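PDB 4YLM: pyoverdine biosynthesis protein PvcB from Pseudomonas aeruginosa, which catalyses the iron- and 2-oxoglutarate-dependent oxidation of tyrosine isonitrile in the biosynthesis of paerucumarin. Local coordinates for residues Thr120-Gln125 with Ala254-Leu259; Cys129-Gly134 with Trp246-Leu251; Leu195-Pro200 with Ala229-Cys234; Arg162-Arg167 with Asp217-Glu222. All blocks are in the same frame, centred on the assembly; numbering follows the deposited sequence.

Contact 1: Thr120-Gln125 with Ala254-Leu259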
loop_
_atom_site.group_PDB
_atom_site.type_symbol
_atom_site.label_atom_id
_atom_site.label_comp_id
_atom_site.label_asym_id
_atom_site.label_seq_id
_atom_site.Cartn_x
_atom_site.Cartn_y
_atom_site.Cartn_z
ATOM N N THR A 120 21.631 3.302 16.243
ATOM C CA THR A 120 20.317 3.174 15.619
ATOM C C THR A 120 20.054 1.720 15.225
ATOM O O THR A 120 20.978 0.986 14.872
ATOM C CB THR A 120 20.171 4.066 14.374
ATOM O OG1 THR A 120 21.053 3.595 13.353
ATOM C CG2 THR A 120 20.510 5.507 14.703
ATOM N N VAL A 121 18.787 1.321 15.294
ATOM C CA VAL A 121 18.380 -0.067 15.090
ATOM C C VAL A 121 17.640 -0.189 13.752
ATOM O O VAL A 121 16.680 0.538 13.501
ATOM C CB VAL A 121 17.487 -0.549 16.279
ATOM C CG1 VAL A 121 16.987 -1.962 16.058
ATOM C CG2 VAL A 121 18.262 -0.448 17.604
ATOM N N PRO A 122 18.097 -1.091 12.872
ATOM C CA PRO A 122 17.429 -1.206 11.572
ATOM C C PRO A 122 16.074 -1.890 11.717
ATOM O O PRO A 122 15.947 -2.778 12.551
ATOM C CB PRO A 122 18.373 -2.103 10.777
ATOM C CG PRO A 122 19.025 -2.967 11.825
ATOM C CD PRO A 122 19.175 -2.085 13.043
ATOM N N GLU A 123 15.081 -1.493 10.917
ATOM C CA GLU A 123 13.800 -2.199 10.949
ATOM C C GLU A 123 13.866 -3.534 10.207
ATOM O O GLU A 123 13.325 -4.531 10.675
ATOM C CB GLU A 123 12.645 -1.333 10.405
ATOM C CG GLU A 123 11.292 -2.072 10.419
ATOM C CD GLU A 123 10.092 -1.162 10.163
ATOM O OE1 GLU A 123 10.287 -0.024 9.683
ATOM O OE2 GLU A 123 8.951 -1.592 10.446
ATOM N N PHE A 124 14.526 -3.551 9.051
ATOM C CA PHE A 124 14.570 -4.744 8.213
ATOM C C PHE A 124 15.986 -5.214 7.914
ATOM O O PHE A 124 16.914 -4.397 7.752
ATOM C CB PHE A 124 13.900 -4.492 6.849
ATOM C CG PHE A 124 12.457 -4.046 6.933
ATOM C CD1 PHE A 124 11.467 -4.907 7.403
ATOM C CD2 PHE A 124 12.094 -2.767 6.526
ATOM C CE1 PHE A 124 10.120 -4.482 7.472
ATOM C CE2 PHE A 124 10.759 -2.338 6.592
ATOM C CZ PHE A 124 9.778 -3.196 7.064
ATOM N N GLN A 125 16.125 -6.535 7.795
ATOM C CA GLN A 125 17.256 -7.154 7.110
ATOM C C GLN A 125 16.759 -7.588 5.728
ATOM O O GLN A 125 15.697 -8.194 5.613
ATOM C CB GLN A 125 17.750 -8.396 7.875
ATOM C CG GLN A 125 18.135 -8.170 9.339
ATOM C CD GLN A 125 17.961 -9.434 10.180
ATOM O OE1 GLN A 125 16.942 -10.117 10.084
ATOM N NE2 GLN A 125 18.962 -9.761 10.983
ATOM N N ALA A 254 13.304 -9.613 6.470
ATOM C CA ALA A 254 12.962 -9.972 7.842
ATOM C C ALA A 254 12.684 -8.725 8.670
ATOM O O ALA A 254 13.397 -7.726 8.548
ATOM C CB ALA A 254 14.129 -10.792 8.477
ATOM N N ASP A 255 11.639 -8.791 9.495
ATOM C CA ASP A 255 11.259 -7.729 10.424
ATOM C C ASP A 255 12.109 -7.862 11.690
ATOM O O ASP A 255 11.755 -8.597 12.615
ATOM C CB ASP A 255 9.750 -7.856 10.749
ATOM C CG ASP A 255 9.249 -6.829 11.754
ATOM O OD1 ASP A 255 10.013 -5.926 12.167
ATOM O OD2 ASP A 255 8.048 -6.931 12.136
ATOM N N ASN A 256 13.235 -7.151 11.711
ATOM C CA ASN A 256 14.174 -7.187 12.832
ATOM C C ASN A 256 13.604 -6.627 14.143
ATOM O O ASN A 256 14.174 -6.861 15.205
ATOM C CB ASN A 256 15.460 -6.435 12.447
ATOM C CG ASN A 256 16.504 -6.446 13.550
ATOM O OD1 ASN A 256 17.018 -7.505 13.948
ATOM N ND2 ASN A 256 16.846 -5.259 14.033
ATOM N N LEU A 257 12.491 -5.886 14.076
ATOM C CA LEU A 257 11.901 -5.292 15.282
ATOM C C LEU A 257 10.981 -6.265 16.020
ATOM O O LEU A 257 10.641 -6.046 17.185
ATOM C CB LEU A 257 11.143 -3.987 14.957
ATOM C CG LEU A 257 11.953 -2.909 14.212
ATOM C CD1 LEU A 257 11.130 -1.625 14.043
ATOM C CD2 LEU A 257 13.274 -2.608 14.952
ATOM N N THR A 258 10.593 -7.337 15.338
ATOM C CA THR A 258 9.644 -8.313 15.868
ATOM C C THR A 258 10.288 -9.692 16.047
ATOM O O THR A 258 10.012 -10.391 17.019
ATOM C CB THR A 258 8.437 -8.464 14.921
ATOM O OG1 THR A 258 7.792 -7.190 14.783
ATOM C CG2 THR A 258 7.420 -9.477 15.481
ATOM N N LEU A 259 11.123 -10.091 15.091
ATOM C CA LEU A 259 11.764 -11.398 15.157
ATOM C C LEU A 259 13.055 -11.337 15.956
ATOM O O LEU A 259 13.596 -10.257 16.204
ATOM C CB LEU A 259 12.131 -11.897 13.759
ATOM C CG LEU A 259 11.021 -11.911 12.709
ATOM C CD1 LEU A 259 11.626 -12.341 11.382
ATOM C CD2 LEU A 259 9.905 -12.861 13.145
HETATM O O HOH W 1 8.519 -3.617 12.311
#
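Gln125 and Ala254 form an antiparallel hydrogen-bonded pair where strand 120-131 meets the end of strand 251-255. Ala254 N gives a nearly straight bond to Gln125 O (2.9 Å), and Gln125 N bonds back to Ala254 O (3.1 Å). Ala254 O also receives a CA-H...O contact from Phe124 CA (3.2 Å) and stands at the edge of the Phe124 ring. Past Asp255 the strand ends, and Asn256 continues with two donors. Asn256 N bonds to Glu123 O (2.8 Å). Its CG lies anti to the backbone N (chi1 -179°), and Asn256 ND2 reaches Pro122 O (3.0 Å), which is close to the amide plane. Asp255 OD1 accepts from Leu257 N (3.1 Å), making an Asx turn, and from a water that also donates to Glu123 OE2. Asp255 OD2 accepts from Thr258 OG1 (2.7 Å) and also bonds to His56 ND1. Leu257 CD1 packs on Glu123 CG (3.7 Å), which lies over the centre of the Phe124 ring. Arg53 salt-bridges Glu123 OE2. Asn256 OD1 and Gln125 NE2 both bond to Asp114, through its N and OD2. With Asp114 probably an iron ligand, this is a second shell of the metal site, in the double-stranded beta-helix typical of these oxygenases.

Contact 2: Cys129-Gly134 with Trp246-Leu251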
loop_
_atom_site.group_PDB
_atom_site.type_symbol
_atom_site.label_atom_id
_atom_site.label_comp_id
_atom_site.label_asym_id
_atom_site.label_seq_id
_atom_site.Cartn_x
_atom_site.Cartn_y
_atom_site.Cartn_z
ATOM N N CYS A 129 20.375 -14.252 -1.541
ATOM C CA CYS A 129 21.242 -15.418 -1.705
ATOM C C CYS A 129 21.859 -15.392 -3.096
ATOM O O CYS A 129 21.184 -15.650 -4.095
ATOM C CB CYS A 129 20.478 -16.724 -1.495
ATOM S SG CYS A 129 21.514 -18.207 -1.664
ATOM N N VAL A 130 23.136 -15.043 -3.167
ATOM C CA VAL A 130 23.808 -14.985 -4.457
ATOM C C VAL A 130 23.949 -16.387 -5.042
ATOM O O VAL A 130 23.738 -16.598 -6.240
ATOM C CB VAL A 130 25.193 -14.328 -4.348
ATOM C CG1 VAL A 130 25.911 -14.375 -5.697
ATOM C CG2 VAL A 130 25.050 -12.899 -3.861
ATOM N N ASP A 131 24.292 -17.341 -4.183
ATOM C CA ASP A 131 24.539 -18.707 -4.622
ATOM C C ASP A 131 24.399 -19.666 -3.447
ATOM O O ASP A 131 24.861 -19.381 -2.340
ATOM C CB ASP A 131 25.946 -18.809 -5.231
ATOM C CG ASP A 131 26.167 -20.105 -5.989
ATOM O OD1 ASP A 131 25.210 -20.602 -6.623
ATOM O OD2 ASP A 131 27.311 -20.620 -5.956
ATOM N N ALA A 132 23.731 -20.790 -3.678
ATOM C CA ALA A 132 23.656 -21.846 -2.670
ATOM C C ALA A 132 23.639 -23.199 -3.369
ATOM O O ALA A 132 22.605 -23.852 -3.435
ATOM C CB ALA A 132 22.422 -21.675 -1.800
ATOM N N PRO A 133 24.795 -23.618 -3.907
ATOM C CA PRO A 133 24.886 -24.863 -4.674
ATOM C C PRO A 133 24.904 -26.085 -3.753
ATOM O O PRO A 133 25.450 -26.020 -2.650
ATOM C CB PRO A 133 26.219 -24.715 -5.410
ATOM C CG PRO A 133 27.052 -23.891 -4.481
ATOM C CD PRO A 133 26.099 -22.944 -3.782
ATOM N N GLY A 134 24.297 -27.180 -4.198
ATOM C CA GLY A 134 24.234 -28.387 -3.393
ATOM C C GLY A 134 23.531 -28.150 -2.069
ATOM O O GLY A 134 23.227 -27.011 -1.711
ATOM N N TRP A 246 18.637 -21.989 2.409
ATOM C CA TRP A 246 18.833 -21.054 1.300
ATOM C C TRP A 246 18.852 -21.702 -0.083
ATOM O O TRP A 246 19.429 -22.775 -0.270
ATOM C CB TRP A 246 20.133 -20.275 1.500
ATOM C CG TRP A 246 20.101 -19.386 2.695
ATOM C CD1 TRP A 246 20.654 -19.631 3.920
ATOM C CD2 TRP A 246 19.464 -18.108 2.787
ATOM N NE1 TRP A 246 20.406 -18.576 4.770
ATOM C CE2 TRP A 246 19.675 -17.630 4.094
ATOM C CE3 TRP A 246 18.730 -17.325 1.889
ATOM C CZ2 TRP A 246 19.185 -16.400 4.525
ATOM C CZ3 TRP A 246 18.243 -16.099 2.321
ATOM C CH2 TRP A 246 18.471 -15.652 3.627
ATOM N N ARG A 247 18.232 -21.033 -1.057
ATOM C CA ARG A 247 18.392 -21.407 -2.460
ATOM C C ARG A 247 18.855 -20.194 -3.241
ATOM O O ARG A 247 18.517 -19.050 -2.898
ATOM C CB ARG A 247 17.087 -21.926 -3.060
ATOM C CG ARG A 247 16.411 -23.008 -2.229
ATOM C CD ARG A 247 16.245 -24.284 -3.032
ATOM N NE ARG A 247 14.897 -24.844 -2.910
ATOM C CZ ARG A 247 14.528 -25.724 -1.980
ATOM N NH1 ARG A 247 15.404 -26.151 -1.068
ATOM N NH2 ARG A 247 13.277 -26.177 -1.960
ATOM N N SER A 248 19.615 -20.449 -4.299
ATOM C CA SER A 248 20.138 -19.395 -5.157
ATOM C C SER A 248 19.053 -18.396 -5.582
ATOM O O SER A 248 17.998 -18.775 -6.098
ATOM C CB SER A 248 20.819 -20.011 -6.389
ATOM O OG SER A 248 21.909 -20.838 -5.996
ATOM N N ASP A 249 19.333 -17.120 -5.336
ATOM C CA ASP A 249 18.459 -16.009 -5.722
ATOM C C ASP A 249 17.224 -15.814 -4.838
ATOM O O ASP A 249 16.358 -15.006 -5.162
ATOM C CB ASP A 249 18.088 -16.072 -7.200
ATOM C CG ASP A 249 19.222 -15.573 -8.105
ATOM O OD1 ASP A 249 19.999 -14.668 -7.695
ATOM O OD2 ASP A 249 19.338 -16.102 -9.223
ATOM N N ASP A 250 17.152 -16.538 -3.725
ATOM C CA ASP A 250 16.179 -16.205 -2.691
ATOM C C ASP A 250 16.386 -14.743 -2.331
ATOM O O ASP A 250 17.524 -14.265 -2.248
ATOM C CB ASP A 250 16.420 -16.994 -1.404
ATOM C CG ASP A 250 15.833 -18.388 -1.431
ATOM O OD1 ASP A 250 15.115 -18.720 -2.392
ATOM O OD2 ASP A 250 16.102 -19.150 -0.467
ATOM N N LEU A 251 15.293 -14.033 -2.088
ATOM C CA LEU A 251 15.393 -12.728 -1.452
ATOM C C LEU A 251 14.537 -12.812 -0.205
ATOM O O LEU A 251 13.357 -13.137 -0.288
ATOM C CB LEU A 251 14.892 -11.612 -2.384
ATOM C CG LEU A 251 15.099 -10.191 -1.819
ATOM C CD1 LEU A 251 16.572 -9.787 -1.932
ATOM C CD2 LEU A 251 14.231 -9.175 -2.538
HETATM O O HOH W 2 22.858 -14.817 -8.199
HETATM O O HOH W 3 20.090 -23.240 -4.773
#
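Cys129 sits against the turn 247-250, and the dense part of the contact is built around it. Cys129 N bonds almost straight to Asp250 O (2.9 Å). Cys129 O accepts from Asp249 N (2.7 Å). The two bonds hold the strand end against a type II beta turn, which is closed by Asp250 N on Arg247 O. Cys129 SG lies anti to the backbone N (chi1 -179°), 3.3 Å from Arg247 O. Cys129 CB packs obliquely on the Trp246 ring at CE3 (3.9 Å), while Ala132 CB lies 3.5 Å from Trp246 O.

The other side is looser and wetter. There a side chain replaces the backbone pairing: Ala132 N donates to Ser248 OG (2.9 Å). One water donates to Val130 O and Asp249 OD1. A second joins Ala132 O to Ser248 N. Arg247 starts away from the strand and is exposed.

Outside partners fix the turn: Asp250 OD2 forms a salt bridge with Arg61, and Asp249 OD1 bonds to His128. Trp246 bonds through NE1 to Thr141 and packs on Arg272 and Leu274 of strand 272-286. Val130 and Asp131 form a classic bulge opposite His273, while Leu251 starts strand 251-255, between strands 57-60 and 120-131.

Contact 3: Leu195-Pro200 with Ala229-Cys234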
loop_
_atom_site.group_PDB
_atom_site.type_symbol
_atom_site.label_atom_id
_atom_site.label_comp_id
_atom_site.label_asym_id
_atom_site.label_seq_id
_atom_site.Cartn_x
_atom_site.Cartn_y
_atom_site.Cartn_z
ATOM N N LEU A 195 9.236 -9.694 22.294
ATOM C CA LEU A 195 10.337 -10.014 23.190
ATOM C C LEU A 195 11.625 -9.415 22.632
ATOM O O LEU A 195 11.836 -9.393 21.412
ATOM C CB LEU A 195 10.496 -11.527 23.334
ATOM C CG LEU A 195 9.291 -12.338 23.824
ATOM C CD1 LEU A 195 9.603 -13.820 23.779
ATOM C CD2 LEU A 195 8.896 -11.919 25.246
ATOM N N ARG A 196 12.476 -8.916 23.523
ATOM C CA ARG A 196 13.859 -8.593 23.160
ATOM C C ARG A 196 14.742 -9.437 24.080
ATOM O O ARG A 196 14.758 -9.232 25.283
ATOM C CB ARG A 196 14.157 -7.101 23.349
ATOM C CG ARG A 196 13.385 -6.176 22.410
ATOM C CD ARG A 196 13.832 -6.304 20.941
ATOM N NE ARG A 196 13.213 -7.441 20.256
ATOM C CZ ARG A 196 13.348 -7.699 18.953
ATOM N NH1 ARG A 196 14.088 -6.905 18.184
ATOM N NH2 ARG A 196 12.744 -8.750 18.412
ATOM N N PHE A 197 15.451 -10.396 23.501
ATOM C CA PHE A 197 16.214 -11.361 24.265
ATOM C C PHE A 197 17.450 -11.691 23.456
ATOM O O PHE A 197 17.348 -11.970 22.267
ATOM C CB PHE A 197 15.359 -12.614 24.471
ATOM C CG PHE A 197 16.080 -13.779 25.123
ATOM C CD1 PHE A 197 16.780 -13.618 26.309
ATOM C CD2 PHE A 197 15.988 -15.051 24.576
ATOM C CE1 PHE A 197 17.413 -14.701 26.919
ATOM C CE2 PHE A 197 16.604 -16.139 25.181
ATOM C CZ PHE A 197 17.320 -15.963 26.353
ATOM N N CYS A 198 18.621 -11.611 24.085
ATOM C CA CYS A 198 19.840 -12.112 23.463
ATOM C C CYS A 198 20.197 -13.393 24.202
ATOM O O CYS A 198 20.465 -13.369 25.402
ATOM C CB CYS A 198 20.975 -11.084 23.541
ATOM S SG CYS A 198 22.515 -11.609 22.686
ATOM N N GLU A 199 20.158 -14.512 23.489
ATOM C CA GLU A 199 20.282 -15.821 24.107
ATOM C C GLU A 199 21.754 -16.164 24.366
ATOM O O GLU A 199 22.610 -15.871 23.537
ATOM C CB GLU A 199 19.646 -16.874 23.194
ATOM C CG GLU A 199 19.687 -18.282 23.743
ATOM C CD GLU A 199 19.307 -19.321 22.712
ATOM O OE1 GLU A 199 19.177 -18.964 21.513
ATOM O OE2 GLU A 199 19.153 -20.505 23.099
ATOM N N PRO A 200 22.053 -16.774 25.524
ATOM C CA PRO A 200 23.421 -17.251 25.781
ATOM C C PRO A 200 23.729 -18.533 25.006
ATOM O O PRO A 200 22.837 -19.352 24.820
ATOM C CB PRO A 200 23.417 -17.562 27.285
ATOM C CG PRO A 200 22.184 -16.911 27.836
ATOM C CD PRO A 200 21.192 -16.899 26.713
ATOM N N ALA A 229 15.096 -21.505 30.170
ATOM C CA ALA A 229 14.455 -22.718 29.688
ATOM C C ALA A 229 13.107 -22.409 29.033
ATOM O O ALA A 229 12.764 -22.989 28.010
ATOM C CB ALA A 229 14.267 -23.712 30.827
ATOM N N SER A 230 12.351 -21.520 29.659
ATOM C CA SER A 230 11.003 -21.211 29.224
ATOM C C SER A 230 11.043 -20.344 27.968
ATOM O O SER A 230 10.271 -20.555 27.049
ATOM C CB SER A 230 10.232 -20.502 30.333
ATOM O OG SER A 230 10.845 -19.270 30.667
ATOM N N LEU A 231 11.957 -19.380 27.937
ATOM C CA LEU A 231 12.153 -18.570 26.744
ATOM C C LEU A 231 12.535 -19.458 25.569
ATOM O O LEU A 231 11.957 -19.343 24.481
ATOM C CB LEU A 231 13.194 -17.479 26.994
ATOM C CG LEU A 231 12.643 -16.252 27.727
ATOM C CD1 LEU A 231 13.773 -15.373 28.273
ATOM C CD2 LEU A 231 11.709 -15.444 26.817
ATOM N N ARG A 232 13.471 -20.379 25.796
ATOM C CA ARG A 232 13.903 -21.288 24.738
ATOM C C ARG A 232 12.782 -22.215 24.279
ATOM O O ARG A 232 12.646 -22.480 23.085
ATOM C CB ARG A 232 15.124 -22.113 25.163
ATOM C CG ARG A 232 16.446 -21.363 25.088
ATOM C CD ARG A 232 17.584 -22.123 25.811
ATOM N NE ARG A 232 18.869 -21.438 25.663
ATOM C CZ ARG A 232 19.863 -21.487 26.548
ATOM N NH1 ARG A 232 19.736 -22.194 27.667
ATOM N NH2 ARG A 232 20.988 -20.819 26.314
ATOM N N ARG A 233 11.986 -22.719 25.219
ATOM C CA ARG A 233 10.889 -23.618 24.862
ATOM C C ARG A 233 9.928 -22.923 23.892
ATOM O O ARG A 233 9.429 -23.530 22.951
ATOM C CB ARG A 233 10.106 -24.043 26.107
ATOM C CG ARG A 233 8.979 -25.019 25.812
ATOM C CD ARG A 233 8.096 -25.289 27.038
ATOM N NE ARG A 233 7.263 -24.147 27.422
ATOM C CZ ARG A 233 6.083 -23.862 26.880
ATOM N NH1 ARG A 233 5.586 -24.627 25.913
ATOM N NH2 ARG A 233 5.393 -22.808 27.303
ATOM N N CYS A 234 9.667 -21.649 24.140
ATOM C CA CYS A 234 8.654 -20.930 23.373
ATOM C C CYS A 234 9.215 -20.366 22.063
ATOM O O CYS A 234 8.557 -20.419 21.030
ATOM C CB CYS A 234 8.016 -19.835 24.226
ATOM S SG CYS A 234 6.998 -20.480 25.602
#
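Leu231 and Arg232 of helix 224-235 pack on the irregular segment 195-200, a helix-to-loop contact beside the double-stranded beta-helix core. Leu231 carries the apolar half. Its CB, Leu231 CB, lies 4.1 Å from Phe197 CE2. CG divides the chain into two methyls. Leu231 CD1 sits over the centre of the Phe197 ring, 3.9 Å from the centroid and 9° off the ring normal, a CH-pi contact. Leu231 CD2 meets Leu195 CD1 obliquely at 4.0 Å. Phe197 and Leu231 reach toward each other tip to tip. The opposite face carries Glu199 CA, offset toward the rim, and the ring lies between this atom of its own segment and the Leu231 methyl.

The polar half is a salt bridge. Glu199 OE2 accepts from Arg232 NE (2.7 Å) with its anti lone pair, near the guanidinium plane. The two side chains cross at about a right angle, and their flat groups are turned 54° apart. The other oxygen, Glu199 OE1, bonds to Tyr236 OH and Leu111 N, which leaves both carboxylate oxygens engaged. Trp161 of helix 155-163 touches both Leu195 and Leu231. The Glu199 side chain is about 7 Å from that of His112, probably an iron ligand. At the tip of Arg232, Arg232 NH2 makes a weak, bent bond to Pro200 O (2.8 Å, 126° at the hydrogen).

Contact 4: Arg162-Arg167 with Asp217-Glu222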
loop_
_atom_site.group_PDB
_atom_site.type_symbol
_atom_site.label_atom_id
_atom_site.label_comp_id
_atom_site.label_asym_id
_atom_site.label_seq_id
_atom_site.Cartn_x
_atom_site.Cartn_y
_atom_site.Cartn_z
ATOM N N ARG A 162 7.918 -11.118 32.446
ATOM C CA ARG A 162 7.532 -9.722 32.633
ATOM C C ARG A 162 8.350 -8.968 33.673
ATOM O O ARG A 162 8.397 -7.741 33.652
ATOM C CB ARG A 162 6.041 -9.610 32.963
ATOM C CG ARG A 162 5.137 -9.861 31.765
ATOM C CD ARG A 162 3.684 -9.900 32.181
ATOM N NE ARG A 162 2.781 -9.958 31.036
ATOM C CZ ARG A 162 1.545 -10.445 31.090
ATOM N NH1 ARG A 162 1.074 -10.931 32.233
ATOM N NH2 ARG A 162 0.782 -10.456 30.005
ATOM N N ARG A 163 8.988 -9.676 34.595
ATOM C CA ARG A 163 9.820 -8.960 35.560
ATOM C C ARG A 163 11.311 -8.994 35.218
ATOM O O ARG A 163 12.113 -8.285 35.829
ATOM C CB ARG A 163 9.523 -9.372 37.012
ATOM C CG ARG A 163 9.383 -10.864 37.276
ATOM C CD ARG A 163 8.805 -11.100 38.683
ATOM N NE ARG A 163 9.099 -12.438 39.199
ATOM C CZ ARG A 163 10.082 -12.718 40.053
ATOM N NH1 ARG A 163 10.876 -11.753 40.503
ATOM N NH2 ARG A 163 10.274 -13.967 40.463
ATOM N N ALA A 164 11.664 -9.774 34.197
ATOM C CA ALA A 164 13.058 -9.949 33.803
ATOM C C ALA A 164 13.590 -8.881 32.839
ATOM O O ALA A 164 12.867 -8.382 31.976
ATOM C CB ALA A 164 13.268 -11.343 33.216
ATOM N N SER A 165 14.868 -8.552 33.006
ATOM C CA SER A 165 15.600 -7.641 32.134
ATOM C C SER A 165 16.928 -8.292 31.775
ATOM O O SER A 165 17.518 -8.999 32.598
ATOM C CB SER A 165 15.891 -6.323 32.849
ATOM O OG SER A 165 14.836 -5.397 32.679
ATOM N N GLY A 166 17.398 -8.047 30.554
ATOM C CA GLY A 166 18.674 -8.565 30.105
ATOM C C GLY A 166 19.730 -7.479 30.078
ATOM O O GLY A 166 19.447 -6.351 29.674
ATOM N N ARG A 167 20.935 -7.811 30.542
ATOM C CA ARG A 167 22.085 -6.913 30.456
ATOM C C ARG A 167 23.176 -7.582 29.633
ATOM O O ARG A 167 23.633 -8.677 29.961
ATOM C CB ARG A 167 22.628 -6.555 31.845
ATOM C CG ARG A 167 21.890 -5.410 32.540
ATOM C CD ARG A 167 22.632 -4.943 33.802
ATOM N NE ARG A 167 22.569 -5.922 34.889
ATOM C CZ ARG A 167 23.604 -6.638 35.324
ATOM N NH1 ARG A 167 24.800 -6.492 34.768
ATOM N NH2 ARG A 167 23.442 -7.502 36.319
ATOM N N ASP A 217 18.335 -9.494 35.208
ATOM C CA ASP A 217 17.879 -8.808 36.416
ATOM C C ASP A 217 16.379 -8.914 36.629
ATOM O O ASP A 217 15.638 -9.352 35.742
ATOM C CB ASP A 217 18.227 -7.323 36.338
ATOM C CG ASP A 217 19.700 -7.076 36.138
ATOM O OD1 ASP A 217 20.507 -7.958 36.495
ATOM O OD2 ASP A 217 20.051 -5.991 35.629
ATOM N N GLY A 218 15.937 -8.474 37.805
ATOM C CA GLY A 218 14.524 -8.356 38.107
ATOM C C GLY A 218 13.940 -9.651 38.628
ATOM O O GLY A 218 12.807 -9.692 39.102
ATOM N N ILE A 219 14.715 -10.719 38.522
ATOM C CA ILE A 219 14.307 -12.000 39.076
ATOM C C ILE A 219 15.379 -12.487 40.043
ATOM O O ILE A 219 16.463 -11.906 40.115
ATOM C CB ILE A 219 14.104 -13.051 37.975
ATOM C CG1 ILE A 219 15.408 -13.268 37.206
ATOM C CG2 ILE A 219 12.987 -12.620 37.027
ATOM C CD1 ILE A 219 15.390 -14.476 36.295
ATOM N N ALA A 220 15.078 -13.553 40.778
ATOM C CA ALA A 220 16.048 -14.141 41.698
ATOM C C ALA A 220 17.015 -15.049 40.947
ATOM O O ALA A 220 16.614 -15.755 40.020
ATOM C CB ALA A 220 15.335 -14.911 42.804
ATOM N N PRO A 221 18.295 -15.040 41.351
ATOM C CA PRO A 221 19.341 -15.806 40.665
ATOM C C PRO A 221 18.940 -17.264 40.481
ATOM O O PRO A 221 19.294 -17.878 39.472
ATOM C CB PRO A 221 20.532 -15.700 41.621
ATOM C CG PRO A 221 20.313 -14.419 42.339
ATOM C CD PRO A 221 18.821 -14.312 42.518
ATOM N N GLU A 222 18.199 -17.803 41.443
ATOM C CA GLU A 222 17.717 -19.176 41.352
ATOM C C GLU A 222 16.730 -19.350 40.200
ATOM O O GLU A 222 16.435 -20.472 39.787
ATOM C CB GLU A 222 17.057 -19.610 42.664
ATOM C CG GLU A 222 17.973 -19.569 43.874
ATOM C CD GLU A 222 18.051 -18.192 44.508
ATOM O OE1 GLU A 222 19.084 -17.894 45.149
ATOM O OE2 GLU A 222 17.077 -17.415 44.378
#
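Ser165 and Asp217 form an antiparallel hydrogen-bonded pair at the surface, where strand 215-217 forms one edge of a small three-stranded antiparallel sheet, beside strand 165-169. Asp217 N donates to Ser165 O (2.8 Å). Ser165 N donates to Asp217 O (3.0 Å) from above the carbonyl plane. Asp217 O also receives a CA-H...O contact from Ala164 CA, and Gly218 CA makes a similar one to Arg163 O (3.3 Å). Gly218 has a positive phi (86°), and the chain turns out of the strand there.

Two arginines flank the pair. Ile219 CG2 sits over the centre of the Arg163 guanidinium face, and it also packs on Ala164 CB (4.0 Å). Leu227 of helix 224-235 touches Ala164 and Ile219. On the other flank Arg167 grips Asp217 side-on. Arg167 NE bonds to Asp217 OD2 (2.6 Å) and Arg167 NH2 to Asp217 OD1 (3.0 Å), with both oxygens using syn lone pairs. The guanidinium and carboxylate planes are nearly coplanar, 25° apart.

This two-pronged salt bridge fixes the rotation of both groups and ties the edge strand through its side chains as well as its backbone. Its charges probably neutralise each other locally, although nearby solvent would weaken the attraction.

From the N terminus, the chain enters contact 1 at 120-125 and contact 2 at 129-134. It then runs through 162-167 of contact 4 and 195-200 of contact 3. Residues 217-222 close contact 4, and 229-234 close contact 3, so these two loops cross. The chain returns at 246-251, closing contact 2, and at 254-259, closing contact 1. Contacts 3 and 4 therefore nest inside contact 2, and contact 2 inside contact 1. Contact 1 joins strands 120-131 and 251-255; contact 2 sets the far part of strand 120-131 against the turn leading into 251-255. Contact 3 sets helix 224-235 on the segment after strand 193-195. Contact 4 pairs strands 165-169 and 215-217. Arg196 probably bonds to Asn256 O and Leu259 O, linking contacts 1 and 3.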